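Local coordinates for McyG protein (Microcystis aeruginosa PCC 7806, PDB 4R0M) that probably activates a phenylalanine-type starter acid as its acyl-adenylate and loads it onto an adjoining peptidyl carrier domain during microcystin synthesis, at residues L56-L62 with A89-I95; L116-K121 with S145-W150; F212-T218 with M236-C242. All blocks are in the same frame, centred on the assembly; numbering follows the deposited sequence.

Interaction 1 of 3, residues L56-L62 with A89-I95; sequences LVILNGL and ACFLGGI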
loop_
_atom_site.group_PDB
_atom_site.type_symbol
_atom_site.label_atom_id
_atom_site.label_comp_id
_atom_site.label_asym_id
_atom_site.label_seq_id
_atom_site.Cartn_x
_atom_site.Cartn_y
_atom_site.Cartn_z
ATOM N N LEU A 56 -2.460 26.432 6.783
ATOM C CA LEU A 56 -2.720 27.786 6.273
ATOM C C LEU A 56 -1.437 28.568 6.002
ATOM O O LEU A 56 -1.351 29.306 5.017
ATOM C CB LEU A 56 -3.609 28.581 7.240
ATOM C CG LEU A 56 -5.101 28.251 7.358
ATOM C CD1 LEU A 56 -5.746 29.121 8.428
ATOM C CD2 LEU A 56 -5.822 28.424 6.030
ATOM N N VAL A 57 -0.453 28.404 6.885
ATOM C CA VAL A 57 0.848 29.063 6.748
ATOM C C VAL A 57 1.579 28.536 5.516
ATOM O O VAL A 57 2.095 29.318 4.716
ATOM C CB VAL A 57 1.723 28.882 8.014
ATOM C CG1 VAL A 57 3.108 29.484 7.811
ATOM C CG2 VAL A 57 1.052 29.512 9.228
ATOM N N ILE A 58 1.606 27.210 5.367
ATOM C CA ILE A 58 2.232 26.557 4.215
ATOM C C ILE A 58 1.507 26.942 2.926
ATOM O O ILE A 58 2.149 27.238 1.915
ATOM C CB ILE A 58 2.270 25.018 4.378
ATOM C CG1 ILE A 58 3.160 24.634 5.564
ATOM C CG2 ILE A 58 2.771 24.345 3.102
ATOM C CD1 ILE A 58 2.787 23.325 6.224
ATOM N N LEU A 59 0.174 26.944 2.980
ATOM C CA LEU A 59 -0.657 27.352 1.848
ATOM C C LEU A 59 -0.325 28.764 1.364
ATOM O O LEU A 59 -0.242 29.006 0.159
ATOM C CB LEU A 59 -2.146 27.248 2.199
ATOM C CG LEU A 59 -3.180 27.700 1.158
ATOM C CD1 LEU A 59 -2.968 27.032 -0.198
ATOM C CD2 LEU A 59 -4.587 27.440 1.674
ATOM N N ASN A 60 -0.141 29.686 2.307
ATOM C CA ASN A 60 0.254 31.053 1.984
ATOM C C ASN A 60 1.629 31.097 1.320
ATOM O O ASN A 60 1.845 31.858 0.374
ATOM C CB ASN A 60 0.230 31.936 3.236
ATOM C CG ASN A 60 0.523 33.392 2.928
ATOM O OD1 ASN A 60 -0.147 34.015 2.101
ATOM N ND2 ASN A 60 1.533 33.942 3.592
ATOM N N GLY A 61 2.547 30.271 1.820
ATOM C CA GLY A 61 3.858 30.090 1.205
ATOM C C GLY A 61 3.749 29.597 -0.225
ATOM O O GLY A 61 4.469 30.070 -1.104
ATOM N N LEU A 62 2.844 28.648 -0.454
ATOM C CA LEU A 62 2.588 28.129 -1.797
ATOM C C LEU A 62 2.066 29.220 -2.733
ATOM O O LEU A 62 2.575 29.383 -3.845
ATOM C CB LEU A 62 1.615 26.941 -1.753
ATOM C CG LEU A 62 2.138 25.610 -1.196
ATOM C CD1 LEU A 62 0.987 24.687 -0.830
ATOM C CD2 LEU A 62 3.082 24.929 -2.179
ATOM N N ALA A 89 -2.425 21.517 3.442
ATOM C CA ALA A 89 -2.261 22.849 2.861
ATOM C C ALA A 89 -2.813 22.881 1.436
ATOM O O ALA A 89 -3.583 23.777 1.082
ATOM C CB ALA A 89 -0.801 23.266 2.875
ATOM N N CYS A 90 -2.412 21.891 0.637
ATOM C CA CYS A 90 -2.881 21.732 -0.734
ATOM C C CYS A 90 -4.389 21.501 -0.792
ATOM O O CYS A 90 -5.080 22.094 -1.628
ATOM C CB CYS A 90 -2.141 20.576 -1.422
ATOM S SG CYS A 90 -0.366 20.854 -1.657
ATOM N N PHE A 91 -4.899 20.649 0.096
ATOM C CA PHE A 91 -6.340 20.377 0.161
ATOM C C PHE A 91 -7.155 21.657 0.381
ATOM O O PHE A 91 -8.140 21.897 -0.321
ATOM C CB PHE A 91 -6.667 19.352 1.253
ATOM C CG PHE A 91 -6.251 17.939 0.926
ATOM C CD1 PHE A 91 -6.072 17.524 -0.392
ATOM C CD2 PHE A 91 -6.072 17.009 1.944
ATOM C CE1 PHE A 91 -5.701 16.216 -0.680
ATOM C CE2 PHE A 91 -5.704 15.701 1.659
ATOM C CZ PHE A 91 -5.516 15.304 0.345
ATOM N N LEU A 92 -6.723 22.475 1.341
ATOM C CA LEU A 92 -7.423 23.711 1.699
ATOM C C LEU A 92 -7.416 24.757 0.585
ATOM O O LEU A 92 -8.389 25.492 0.417
ATOM C CB LEU A 92 -6.835 24.319 2.976
ATOM C CG LEU A 92 -6.895 23.564 4.308
ATOM C CD1 LEU A 92 -6.123 24.338 5.365
ATOM C CD2 LEU A 92 -8.321 23.315 4.775
ATOM N N GLY A 93 -6.324 24.820 -0.174
ATOM C CA GLY A 93 -6.182 25.823 -1.229
ATOM C C GLY A 93 -6.684 25.412 -2.599
ATOM O O GLY A 93 -6.612 26.194 -3.547
ATOM N N GLY A 94 -7.193 24.190 -2.709
ATOM C CA GLY A 94 -7.618 23.647 -3.997
ATOM C C GLY A 94 -6.453 23.343 -4.926
ATOM O O GLY A 94 -6.628 23.270 -6.143
ATOM N N ILE A 95 -5.263 23.185 -4.347
ATOM C CA ILE A 95 -4.077 22.747 -5.077
ATOM C C ILE A 95 -4.025 21.228 -4.965
ATOM O O ILE A 95 -4.237 20.680 -3.886
ATOM C CB ILE A 95 -2.788 23.370 -4.491
ATOM C CG1 ILE A 95 -2.824 24.899 -4.614
ATOM C CG2 ILE A 95 -1.546 22.812 -5.179
ATOM C CD1 ILE A 95 -1.893 25.620 -3.662
#
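This is a buried helix-helix packing of apolar side chains, with no hydrogen bond between the segments, in which residues 56-62 of helix 48-64 cross the C-terminal end of helix 80-93 beside the four-stranded parallel sheet of the AMP-binding region. The segment axes approach to 8.5 Å at a signed angle of -71°, a steep crossing that confines the contact to a small patch around Leu59 and Ala89. There, a small residue faces a large one: Leu59 and Ala89 have CA atoms 4.9 Å apart, and the methyl of Ala89 lets the backbones come this close. Leu59 CD1 reaches Ala89 O at 3.6 Å and Gly93 CA at 3.6 Å. A CB on Gly93 would clash with that same leucine methyl, so the glycine is part of the fit. Around this centre, Ile58 CG2 touches Ala89 CB at 3.7 Å, Leu56 CD2 meets Leu92 CD1 at 4.2 Å, and Leu62 CD1 lies 4.1 Å from Cys90 SG. The helix then ends in a Schellman motif: Gly94 adopts positive phi (70°), Ile95 N bonds back to Cys90 O at 2.9 Å, and the chain turns so that Ile95 CD1 packs on Leu59 CD1 at 3.9 Å and on Leu62 CD1 at 4.1 Å. Ile95 also touches Val73, and Leu62 touches Leu158. Helix 80-93 is the crossover of the beta-alpha-beta unit 72-76/80-93/96-99, and helix 48-64 packs across its C-terminal end, as in the alpha/beta architecture of ANL adenylation enzymes.

Interaction 2 of 3, residues L116-K121 with S145-W150; sequences LENVWK and SHLEGW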
loop_
_atom_site.group_PDB
_atom_site.type_symbol
_atom_site.label_atom_id
_atom_site.label_comp_id
_atom_site.label_asym_id
_atom_site.label_seq_id
_atom_site.Cartn_x
_atom_site.Cartn_y
_atom_site.Cartn_z
ATOM N N LEU A 116 9.477 9.734 -10.343
ATOM C CA LEU A 116 9.514 11.171 -10.078
ATOM C C LEU A 116 9.715 11.979 -11.360
ATOM O O LEU A 116 8.987 12.944 -11.604
ATOM C CB LEU A 116 10.604 11.506 -9.051
ATOM C CG LEU A 116 10.997 12.973 -8.840
ATOM C CD1 LEU A 116 9.852 13.806 -8.273
ATOM C CD2 LEU A 116 12.224 13.064 -7.946
ATOM N N GLU A 117 10.692 11.574 -12.173
ATOM C CA GLU A 117 10.986 12.248 -13.440
ATOM C C GLU A 117 9.862 12.091 -14.464
ATOM O O GLU A 117 9.524 13.049 -15.161
ATOM C CB GLU A 117 12.319 11.761 -14.025
ATOM C CG GLU A 117 13.534 12.194 -13.216
ATOM C CD GLU A 117 14.857 11.730 -13.802
ATOM O OE1 GLU A 117 14.874 11.166 -14.916
ATOM O OE2 GLU A 117 15.893 11.935 -13.142
ATOM N N ASN A 118 9.291 10.889 -14.547
ATOM C CA ASN A 118 8.198 10.617 -15.483
ATOM C C ASN A 118 6.936 11.405 -15.151
ATOM O O ASN A 118 6.352 12.044 -16.026
ATOM C CB ASN A 118 7.885 9.117 -15.556
ATOM C CG ASN A 118 8.902 8.338 -16.378
ATOM O OD1 ASN A 118 9.615 8.900 -17.212
ATOM N ND2 ASN A 118 8.967 7.031 -16.148
ATOM N N VAL A 119 6.533 11.356 -13.883
ATOM C CA VAL A 119 5.367 12.090 -13.398
ATOM C C VAL A 119 5.572 13.592 -13.604
ATOM O O VAL A 119 4.663 14.290 -14.060
ATOM C CB VAL A 119 5.065 11.760 -11.915
ATOM C CG1 VAL A 119 4.010 12.693 -11.340
ATOM C CG2 VAL A 119 4.625 10.310 -11.773
ATOM N N TRP A 120 6.776 14.070 -13.288
ATOM C CA TRP A 120 7.152 15.473 -13.481
ATOM C C TRP A 120 6.954 15.925 -14.904
ATOM O O TRP A 120 6.476 17.036 -15.144
ATOM C CB TRP A 120 8.597 15.687 -13.042
ATOM C CG TRP A 120 9.103 17.106 -13.138
ATOM C CD1 TRP A 120 8.877 18.155 -12.250
ATOM C CD2 TRP A 120 9.978 17.669 -14.174
ATOM N NE1 TRP A 120 9.521 19.296 -12.661
ATOM C CE2 TRP A 120 10.199 19.075 -13.807
ATOM C CE3 TRP A 120 10.573 17.173 -15.330
ATOM C CZ2 TRP A 120 10.985 19.921 -14.577
ATOM C CZ3 TRP A 120 11.361 18.038 -16.099
ATOM C CH2 TRP A 120 11.560 19.376 -15.729
ATOM N N LYS A 121 7.309 15.062 -15.854
ATOM C CA LYS A 121 7.131 15.352 -17.278
ATOM C C LYS A 121 5.659 15.291 -17.695
ATOM O O LYS A 121 5.195 16.128 -18.472
ATOM C CB LYS A 121 7.984 14.408 -18.136
ATOM C CG LYS A 121 9.475 14.703 -18.060
ATOM C CD LYS A 121 10.325 13.582 -18.643
ATOM C CE LYS A 121 11.807 13.868 -18.441
ATOM N NZ LYS A 121 12.685 12.918 -19.182
ATOM N N SER A 145 20.850 15.869 -14.352
ATOM C CA SER A 145 20.089 15.365 -15.495
ATOM C C SER A 145 19.541 16.500 -16.362
ATOM O O SER A 145 18.722 16.266 -17.251
ATOM C CB SER A 145 18.958 14.441 -15.032
ATOM O OG SER A 145 19.475 13.219 -14.536
ATOM N N HIS A 146 20.002 17.722 -16.090
ATOM C CA HIS A 146 19.673 18.917 -16.883
ATOM C C HIS A 146 18.203 19.065 -17.181
ATOM O O HIS A 146 17.803 19.272 -18.329
ATOM C CB HIS A 146 20.497 18.951 -18.171
ATOM C CG HIS A 146 21.956 19.260 -17.948
ATOM N ND1 HIS A 146 22.812 18.369 -17.417
ATOM C CD2 HIS A 146 22.695 20.412 -18.207
ATOM C CE1 HIS A 146 24.037 18.922 -17.333
ATOM N NE2 HIS A 146 23.964 20.171 -17.817
ATOM N N LEU A 147 17.389 18.965 -16.135
ATOM C CA LEU A 147 15.940 19.032 -16.272
ATOM C C LEU A 147 15.470 20.481 -16.184
ATOM O O LEU A 147 15.590 21.128 -15.140
ATOM C CB LEU A 147 15.263 18.143 -15.221
ATOM C CG LEU A 147 15.703 16.670 -15.239
ATOM C CD1 LEU A 147 15.424 15.980 -13.911
ATOM C CD2 LEU A 147 15.070 15.908 -16.400
ATOM N N GLU A 148 14.949 20.981 -17.302
ATOM C CA GLU A 148 14.602 22.392 -17.461
ATOM C C GLU A 148 13.383 22.795 -16.626
ATOM O O GLU A 148 12.298 22.228 -16.779
ATOM C CB GLU A 148 14.368 22.698 -18.944
ATOM C CG GLU A 148 14.343 24.175 -19.306
ATOM C CD GLU A 148 14.092 24.414 -20.788
ATOM O OE1 GLU A 148 13.593 23.495 -21.477
ATOM O OE2 GLU A 148 14.394 25.529 -21.267
ATOM N N GLY A 149 13.577 23.778 -15.746
ATOM C CA GLY A 149 12.503 24.300 -14.898
ATOM C C GLY A 149 12.323 23.553 -13.588
ATOM O O GLY A 149 11.355 23.790 -12.860
ATOM N N TRP A 150 13.258 22.650 -13.297
ATOM C CA TRP A 150 13.268 21.854 -12.072
ATOM C C TRP A 150 13.351 22.749 -10.872
ATOM O O TRP A 150 14.343 23.460 -10.683
ATOM C CB TRP A 150 14.466 20.914 -12.109
ATOM C CG TRP A 150 14.495 19.810 -11.078
ATOM C CD1 TRP A 150 15.198 19.789 -9.876
ATOM C CD2 TRP A 150 13.829 18.498 -11.150
ATOM N NE1 TRP A 150 15.009 18.602 -9.218
ATOM C CE2 TRP A 150 14.199 17.783 -9.924
ATOM C CE3 TRP A 150 12.988 17.874 -12.067
ATOM C CZ2 TRP A 150 13.738 16.502 -9.651
ATOM C CZ3 TRP A 150 12.529 16.580 -11.781
ATOM C CH2 TRP A 150 12.896 15.913 -10.602
HETATM O O HOH W 1 9.839 21.842 -10.906
#
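Two tryptophans meet edge to face here, although one belongs to a helix and the other to a loop without regular structure. The edge of Trp150 is directed at the face of Trp120: the six-membered ring of Trp150 and the five-membered ring of Trp120 have centroids 4.6 Å apart and planes at 60°, with Trp150 CE3 3.5 Å from Trp120 CE2. A type II turn from Leu147 to Trp150, with Gly149 at positive phi (88°), carries the loop around the indole of Trp120. Glu148 O lies near the plane of that indole, 3.1 Å from Trp120 CH2, and Leu147 CB is 3.9 Å from the same carbon. Leu116, one helical turn before Trp120, extends the apolar surface, its CG 3.9 Å from Trp150 CH2 at the ring edge. No direct hydrogen bond crosses between the segments. Instead, a water accepts from Trp120 NE1 at 3.1 Å and lies 3.1 Å from Gly149 O, while Trp150 NE1 is hydrogen-bonded to Ile138 O in helix 135-144. Both indole nitrogens thus have polar partners while the rings pack together and against Ile128 of strand 128-130, so that cohesion between helix and loop rests on aromatic and apolar contact, supplemented by water.

Interaction 3 of 3, residues F212-T218 with M236-C242; sequences FTQQEVT and MAVDLAC
Leu240 overlaps the backbone of Phe212 and Thr213, its CD2 3.5 Å from Phe212 O and its CD1 3.8 Å from Phe212 CB. Its rotamer is m,t. Residues 236-240 are the last of helix 227-240, which closes in a Schellman motif: Ala241 takes positive phi (61°) and Cys242 N bonds to Ala237 O at 2.9 Å. Opposing it, Thr213 to Glu216 form a type I turn, with Glu216 N to Thr213 O at 3.2 Å, before strand 217-220 begins at Val217. The CA atoms of Gln214 and Cys242 lie 4.4 Å apart, those of Thr218 and Ala237 7.1 Å. No hydrogen bond joins the segments; turn and helix end meet by van der Waals contact, Gln214 CB 3.1 Å from Leu240 O and Cys242 CB (chi1 p) 3.1 Å from Glu216 O, and by a CA-H...O contact of 3.4 Å from Cys242 CA to Gln214 O. At the far end, Met236, present as selenomethionine (t,t,p), brings CE 3.7 Å from CD2 of Phe212 (chi1 m) and SE 5.0 Å from the ring centroid, an oblique Met-aromatic contact. The helix thus returns beside strand 217-220 and leads into parallel strand 243-246, a beta-alpha-beta crossover.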
loop_
_atom_site.group_PDB
_atom_site.type_symbol
_atom_site.label_atom_id
_atom_site.label_comp_id
_atom_site.label_asym_id
_atom_site.label_seq_id
_atom_site.Cartn_x
_atom_site.Cartn_y
_atom_site.Cartn_z
ATOM N N PHE A 212 -17.196 2.955 13.534
ATOM C CA PHE A 212 -16.119 3.782 14.073
ATOM C C PHE A 212 -16.682 5.083 14.637
ATOM O O PHE A 212 -17.637 5.640 14.095
ATOM C CB PHE A 212 -15.063 4.092 13.003
ATOM C CG PHE A 212 -14.356 2.879 12.448
ATOM C CD1 PHE A 212 -14.152 1.739 13.225
ATOM C CD2 PHE A 212 -13.855 2.895 11.149
ATOM C CE1 PHE A 212 -13.491 0.634 12.705
ATOM C CE2 PHE A 212 -13.190 1.795 10.626
ATOM C CZ PHE A 212 -13.005 0.665 11.405
ATOM N N THR A 213 -16.084 5.559 15.726
ATOM C CA THR A 213 -16.492 6.813 16.364
ATOM C C THR A 213 -15.266 7.677 16.651
ATOM O O THR A 213 -14.139 7.258 16.384
ATOM C CB THR A 213 -17.274 6.566 17.675
ATOM O OG1 THR A 213 -16.498 5.743 18.555
ATOM C CG2 THR A 213 -18.609 5.884 17.393
ATOM N N GLN A 214 -15.482 8.874 17.198
ATOM C CA GLN A 214 -14.382 9.802 17.497
ATOM C C GLN A 214 -13.441 9.308 18.602
ATOM O O GLN A 214 -12.386 9.896 18.834
ATOM C CB GLN A 214 -14.913 11.205 17.826
ATOM C CG GLN A 214 -15.838 11.280 19.032
ATOM C CD GLN A 214 -16.005 12.697 19.560
ATOM O OE1 GLN A 214 -15.086 13.516 19.481
ATOM N NE2 GLN A 214 -17.180 12.988 20.113
ATOM N N GLN A 215 -13.830 8.224 19.269
ATOM C CA GLN A 215 -13.022 7.628 20.330
ATOM C C GLN A 215 -11.955 6.658 19.802
ATOM O O GLN A 215 -11.143 6.146 20.579
ATOM C CB GLN A 215 -13.912 6.922 21.362
ATOM C CG GLN A 215 -14.752 7.851 22.230
ATOM C CD GLN A 215 -16.120 8.154 21.637
ATOM O OE1 GLN A 215 -16.768 7.287 21.051
ATOM N NE2 GLN A 215 -16.570 9.390 21.805
ATOM N N GLU A 216 -11.954 6.409 18.492
ATOM C CA GLU A 216 -10.980 5.500 17.881
ATOM C C GLU A 216 -9.565 6.052 17.977
ATOM O O GLU A 216 -9.358 7.265 18.046
ATOM C CB GLU A 216 -11.308 5.213 16.408
ATOM C CG GLU A 216 -12.697 4.654 16.120
ATOM C CD GLU A 216 -12.964 3.295 16.741
ATOM O OE1 GLU A 216 -12.017 2.653 17.242
ATOM O OE2 GLU A 216 -14.140 2.868 16.726
ATOM N N VAL A 217 -8.595 5.146 17.997
ATOM C CA VAL A 217 -7.188 5.512 17.905
ATOM C C VAL A 217 -6.566 4.708 16.764
ATOM O O VAL A 217 -6.426 3.487 16.854
ATOM C CB VAL A 217 -6.434 5.255 19.229
ATOM C CG1 VAL A 217 -4.971 5.649 19.094
ATOM C CG2 VAL A 217 -7.083 6.013 20.384
ATOM N N THR A 218 -6.226 5.402 15.681
ATOM C CA THR A 218 -5.611 4.765 14.518
ATOM C C THR A 218 -4.094 4.878 14.580
ATOM O O THR A 218 -3.560 5.879 15.061
ATOM C CB THR A 218 -6.108 5.367 13.185
ATOM O OG1 THR A 218 -5.694 6.734 13.083
ATOM C CG2 THR A 218 -7.627 5.286 13.073
HETATM N N MSE A 236 -9.689 9.618 7.095
HETATM C CA MSE A 236 -10.745 8.975 7.886
HETATM C C MSE A 236 -10.700 9.450 9.314
HETATM O O MSE A 236 -11.734 9.804 9.885
HETATM C CB MSE A 236 -10.679 7.446 7.834
HETATM C CG MSE A 236 -11.950 6.865 8.459
HETATM SE SE MSE A 236 -11.999 4.899 8.408
HETATM C CE MSE A 236 -10.758 4.577 9.901
ATOM N N ALA A 237 -9.501 9.471 9.894
ATOM C CA ALA A 237 -9.320 9.888 11.279
ATOM C C ALA A 237 -9.740 11.341 11.489
ATOM O O ALA A 237 -10.306 11.684 12.527
ATOM C CB ALA A 237 -7.881 9.675 11.714
ATOM N N VAL A 238 -9.462 12.180 10.493
ATOM C CA VAL A 238 -9.884 13.581 10.508
ATOM C C VAL A 238 -11.414 13.667 10.426
ATOM O O VAL A 238 -12.035 14.416 11.180
ATOM C CB VAL A 238 -9.225 14.389 9.369
ATOM C CG1 VAL A 238 -9.638 15.853 9.431
ATOM C CG2 VAL A 238 -7.709 14.275 9.442
ATOM N N ASP A 239 -12.001 12.878 9.527
ATOM C CA ASP A 239 -13.453 12.794 9.362
ATOM C C ASP A 239 -14.144 12.379 10.660
ATOM O O ASP A 239 -15.198 12.908 11.006
ATOM C CB ASP A 239 -13.800 11.814 8.235
ATOM C CG ASP A 239 -15.231 11.967 7.734
ATOM O OD1 ASP A 239 -15.817 13.063 7.885
ATOM O OD2 ASP A 239 -15.768 10.989 7.174
ATOM N N LEU A 240 -13.534 11.433 11.370
ATOM C CA LEU A 240 -14.023 10.985 12.669
ATOM C C LEU A 240 -13.655 11.954 13.790
ATOM O O LEU A 240 -14.268 11.927 14.857
ATOM C CB LEU A 240 -13.457 9.601 12.998
ATOM C CG LEU A 240 -14.018 8.378 12.273
ATOM C CD1 LEU A 240 -13.053 7.209 12.411
ATOM C CD2 LEU A 240 -15.400 8.007 12.801
ATOM N N ALA A 241 -12.658 12.803 13.534
ATOM C CA ALA A 241 -12.054 13.676 14.551
ATOM C C ALA A 241 -11.416 12.869 15.691
ATOM O O ALA A 241 -11.376 13.315 16.842
ATOM C CB ALA A 241 -13.066 14.688 15.085
ATOM N N CYS A 242 -10.913 11.681 15.358
ATOM C CA CYS A 242 -10.285 10.804 16.342
ATOM C C CYS A 242 -8.769 10.978 16.340
ATOM O O CYS A 242 -8.216 11.627 15.453
ATOM C CB CYS A 242 -10.662 9.344 16.076
ATOM S SG CYS A 242 -9.831 8.573 14.666
#

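Taken from the N terminus, the three contacts close successive loops, in series, with none nested or crossed. Interaction 1 joins helices 48-64 and 80-93, bridging a span that contains strand 72-76. Interaction 2 follows, drawing the loop before strand 152-154 back to helix 111-122 across strand 128-130 and helix 135-144; together these two contacts flank the four-stranded parallel sheet, their centres 23 Å apart. Interaction 3 belongs to the mixed nine-stranded sheet, closing the crossover between strands 217-220 and 243-246. It lies about 8 Å from interaction 1 at the nearest atoms. The worked example shows one region assembled from contacts that each close locally.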